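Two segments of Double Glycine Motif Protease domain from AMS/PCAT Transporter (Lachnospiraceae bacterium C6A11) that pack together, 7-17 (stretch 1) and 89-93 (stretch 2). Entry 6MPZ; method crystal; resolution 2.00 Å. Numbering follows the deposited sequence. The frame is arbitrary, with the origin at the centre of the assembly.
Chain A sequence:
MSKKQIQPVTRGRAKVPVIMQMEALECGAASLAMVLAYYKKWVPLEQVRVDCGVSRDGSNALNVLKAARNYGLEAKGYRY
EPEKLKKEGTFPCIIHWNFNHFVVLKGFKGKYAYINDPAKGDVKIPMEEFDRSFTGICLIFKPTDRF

Stretch 1, residues 7-17: QPVTRGRAKVP
Stretch 2 (89-93) GTFPC

What holds the two stretches together most firmly? A reciprocal pair of backbone hydrogen bonds joins Val-9 to Phe-91. Val-9 N donates to Phe-91 O at 2.9 Å, with an N-H...O angle of 165°, and Phe-91 N donates to Val-9 O at 2.8 Å and 151°. This closed ring defines a single antiparallel bridge, with the CA atoms of Val-9 and Phe-91 5.0 Å apart. Both residues are extended, Val-9 at phi/psi -91/132 and Phe-91 at -127/142, so each presents its N-H and C=O to the same partner.

How does the chain run on from that bridge? The next pair in register is Thr-10 with Thr-90, whose CA atoms lie 4.8 Å apart. Each carbonyl of the bridge also receives a CA-H...O contact: Pro-8 CA lies 3.4 Å from Phe-91 O, and Thr-90 CA lies 3.4 Å from Val-9 O. Stretch 1 then leaves the extended path, with Thr-10 at -108/-8, Arg-11 at -108/-67 and Gly-12 at -104/-123, before extending again at Arg-13 (-119/147), Ala-14 (-87/138), Lys-15 (-83/112) and Val-16 (-130/128). In stretch 2, Gly-89 (-57/157) follows a helix, Thr-90 is extended at -127/154, and a cis peptide bond links Phe-91 to Pro-92, which takes -77/159.

Where does the Phe-91 side chain go? With chi1 at -44° (m) and chi2 at -73°, its ring comes near the turn of stretch 1, and Phe-91 has the largest covered area in the contact. Gly-12 O approaches Phe-91 CD2 obliquely at 3.9 Å; this carbonyl is buried here without a polar partner. Gly-12 has no side chain, and a CB there would point away from stretch 2.

What packs around this centre? Ala-14 points toward stretch 2, its CB 4.2 Å from Phe-91 CB and 4.0 Å from Pro-92 CD, so one methyl touches both residues of the cis unit. Farther along, Val-16, with chi1 t, also points toward stretch 2 and sets its CG2 3.8 Å from Pro-92 CB. Beside the bridge, Pro-8 (-66/152, C-gamma exo) brings its CB to 4.0 Å from Thr-90 OG1. Thr-10 and Thr-90 both have chi1 p, and their methyls meet loosely, Thr-10 CG2 to Thr-90 CG2 at 4.4 Å. The CA-to-CB bonds of Arg-11 and Arg-13 point away, leaving their side chains outside the contact.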

# COMPACT_ATOMS: atom_id res chain seq x y z
N GLN A 7 1.68 -1.14 -16.07
CA GLN A 7 2.20 0.09 -15.51
C GLN A 7 1.26 0.56 -14.42
O GLN A 7 0.10 0.15 -14.39
CB GLN A 7 2.30 1.20 -16.60
CG GLN A 7 3.48 1.07 -17.57
CD GLN A 7 4.82 0.96 -16.86
OE1 GLN A 7 5.50 -0.04 -16.99
NE2 GLN A 7 5.20 1.99 -16.08
N PRO A 8 1.76 1.44 -13.51
CA PRO A 8 0.88 2.12 -12.58
C PRO A 8 -0.07 3.06 -13.32
O PRO A 8 0.25 3.55 -14.39
CB PRO A 8 1.83 2.90 -11.66
CG PRO A 8 3.22 2.59 -12.08
CD PRO A 8 3.16 1.92 -13.40
N VAL A 9 -1.23 3.28 -12.72
CA VAL A 9 -2.21 4.21 -13.20
C VAL A 9 -1.94 5.54 -12.52
O VAL A 9 -1.80 5.62 -11.29
CB VAL A 9 -3.62 3.69 -12.81
CG1 VAL A 9 -4.71 4.76 -12.96
CG2 VAL A 9 -3.93 2.46 -13.67
N THR A 10 -1.91 6.59 -13.31
CA THR A 10 -1.80 7.95 -12.80
C THR A 10 -3.09 8.76 -12.93
O THR A 10 -3.13 9.87 -12.41
CB THR A 10 -0.73 8.73 -13.56
OG1 THR A 10 -1.28 9.18 -14.78
CG2 THR A 10 0.48 7.86 -13.86
N ARG A 11 -4.11 8.23 -13.63
CA ARG A 11 -5.31 9.02 -14.00
C ARG A 11 -6.55 8.63 -13.22
O ARG A 11 -7.05 9.43 -12.44
CB ARG A 11 -5.57 8.93 -15.50
CG ARG A 11 -5.94 10.29 -16.13
CD ARG A 11 -4.99 10.87 -17.18
NE ARG A 11 -4.16 12.00 -16.72
CZ ARG A 11 -3.28 12.66 -17.47
NH1 ARG A 11 -3.11 12.38 -18.76
NH2 ARG A 11 -2.58 13.65 -16.92
N GLY A 12 -7.07 7.43 -13.43
CA GLY A 12 -8.33 7.03 -12.78
C GLY A 12 -8.03 6.10 -11.64
O GLY A 12 -7.26 6.43 -10.79
N ARG A 13 -8.61 4.91 -11.68
CA ARG A 13 -8.46 3.92 -10.63
C ARG A 13 -7.82 2.66 -11.21
O ARG A 13 -8.03 2.33 -12.37
CB ARG A 13 -9.80 3.62 -10.00
CG ARG A 13 -10.41 4.83 -9.34
CD ARG A 13 -11.86 4.60 -8.90
NE ARG A 13 -12.76 4.48 -10.04
CZ ARG A 13 -13.94 3.85 -10.03
NH1 ARG A 13 -14.43 3.27 -8.91
NH2 ARG A 13 -14.67 3.82 -11.15
N ALA A 14 -7.03 1.98 -10.39
CA ALA A 14 -6.40 0.69 -10.74
C ALA A 14 -7.39 -0.42 -10.38
O ALA A 14 -8.07 -0.36 -9.33
CB ALA A 14 -5.11 0.48 -9.99
N LYS A 15 -7.50 -1.42 -11.27
CA LYS A 15 -8.27 -2.61 -10.98
C LYS A 15 -7.36 -3.54 -10.18
O LYS A 15 -6.40 -4.02 -10.70
CB LYS A 15 -8.79 -3.27 -12.26
CG LYS A 15 -10.00 -2.50 -12.82
CD LYS A 15 -10.42 -2.93 -14.21
CE LYS A 15 -11.12 -4.29 -14.20
NZ LYS A 15 -11.61 -4.66 -15.55
N VAL A 16 -7.68 -3.76 -8.92
CA VAL A 16 -6.82 -4.55 -8.01
C VAL A 16 -7.66 -5.59 -7.30
O VAL A 16 -8.66 -5.26 -6.67
CB VAL A 16 -6.14 -3.66 -6.90
CG1 VAL A 16 -5.16 -4.48 -6.07
CG2 VAL A 16 -5.38 -2.50 -7.53
N PRO A 17 -7.21 -6.86 -7.36
CA PRO A 17 -7.98 -7.91 -6.71
C PRO A 17 -7.99 -7.76 -5.19
O PRO A 17 -6.99 -7.27 -4.62
CB PRO A 17 -7.29 -9.19 -7.14
CG PRO A 17 -5.97 -8.81 -7.68
CD PRO A 17 -6.02 -7.38 -8.06
N GLY A 89 0.02 11.03 -6.62
CA GLY A 89 0.05 9.59 -6.39
C GLY A 89 -0.03 8.76 -7.65
O GLY A 89 -0.52 9.23 -8.64
N THR A 90 0.44 7.52 -7.61
CA THR A 90 0.19 6.56 -8.66
C THR A 90 -0.38 5.32 -8.00
O THR A 90 -0.12 5.08 -6.81
CB THR A 90 1.48 6.24 -9.41
OG1 THR A 90 2.35 5.44 -8.58
CG2 THR A 90 2.15 7.53 -9.79
N PHE A 91 -1.16 4.55 -8.77
CA PHE A 91 -2.01 3.48 -8.23
C PHE A 91 -1.76 2.15 -8.91
O PHE A 91 -1.49 2.11 -10.11
CB PHE A 91 -3.47 3.91 -8.27
CG PHE A 91 -3.68 5.31 -7.79
CD1 PHE A 91 -3.57 5.62 -6.46
CD2 PHE A 91 -3.91 6.36 -8.70
CE1 PHE A 91 -3.71 6.94 -6.00
CE2 PHE A 91 -4.05 7.68 -8.26
CZ PHE A 91 -3.96 7.97 -6.90
N PRO A 92 -1.80 1.04 -8.16
CA PRO A 92 -2.07 1.03 -6.71
C PRO A 92 -0.84 1.48 -5.90
O PRO A 92 0.30 1.43 -6.40
CB PRO A 92 -2.37 -0.45 -6.44
CG PRO A 92 -1.43 -1.14 -7.39
CD PRO A 92 -1.46 -0.31 -8.64
N CYS A 93 -1.08 1.91 -4.69
CA CYS A 93 -0.03 2.26 -3.73
C CYS A 93 -0.53 1.79 -2.36
O CYS A 93 -1.76 1.55 -2.19
CB CYS A 93 0.26 3.80 -3.69
SG CYS A 93 -1.17 4.86 -3.27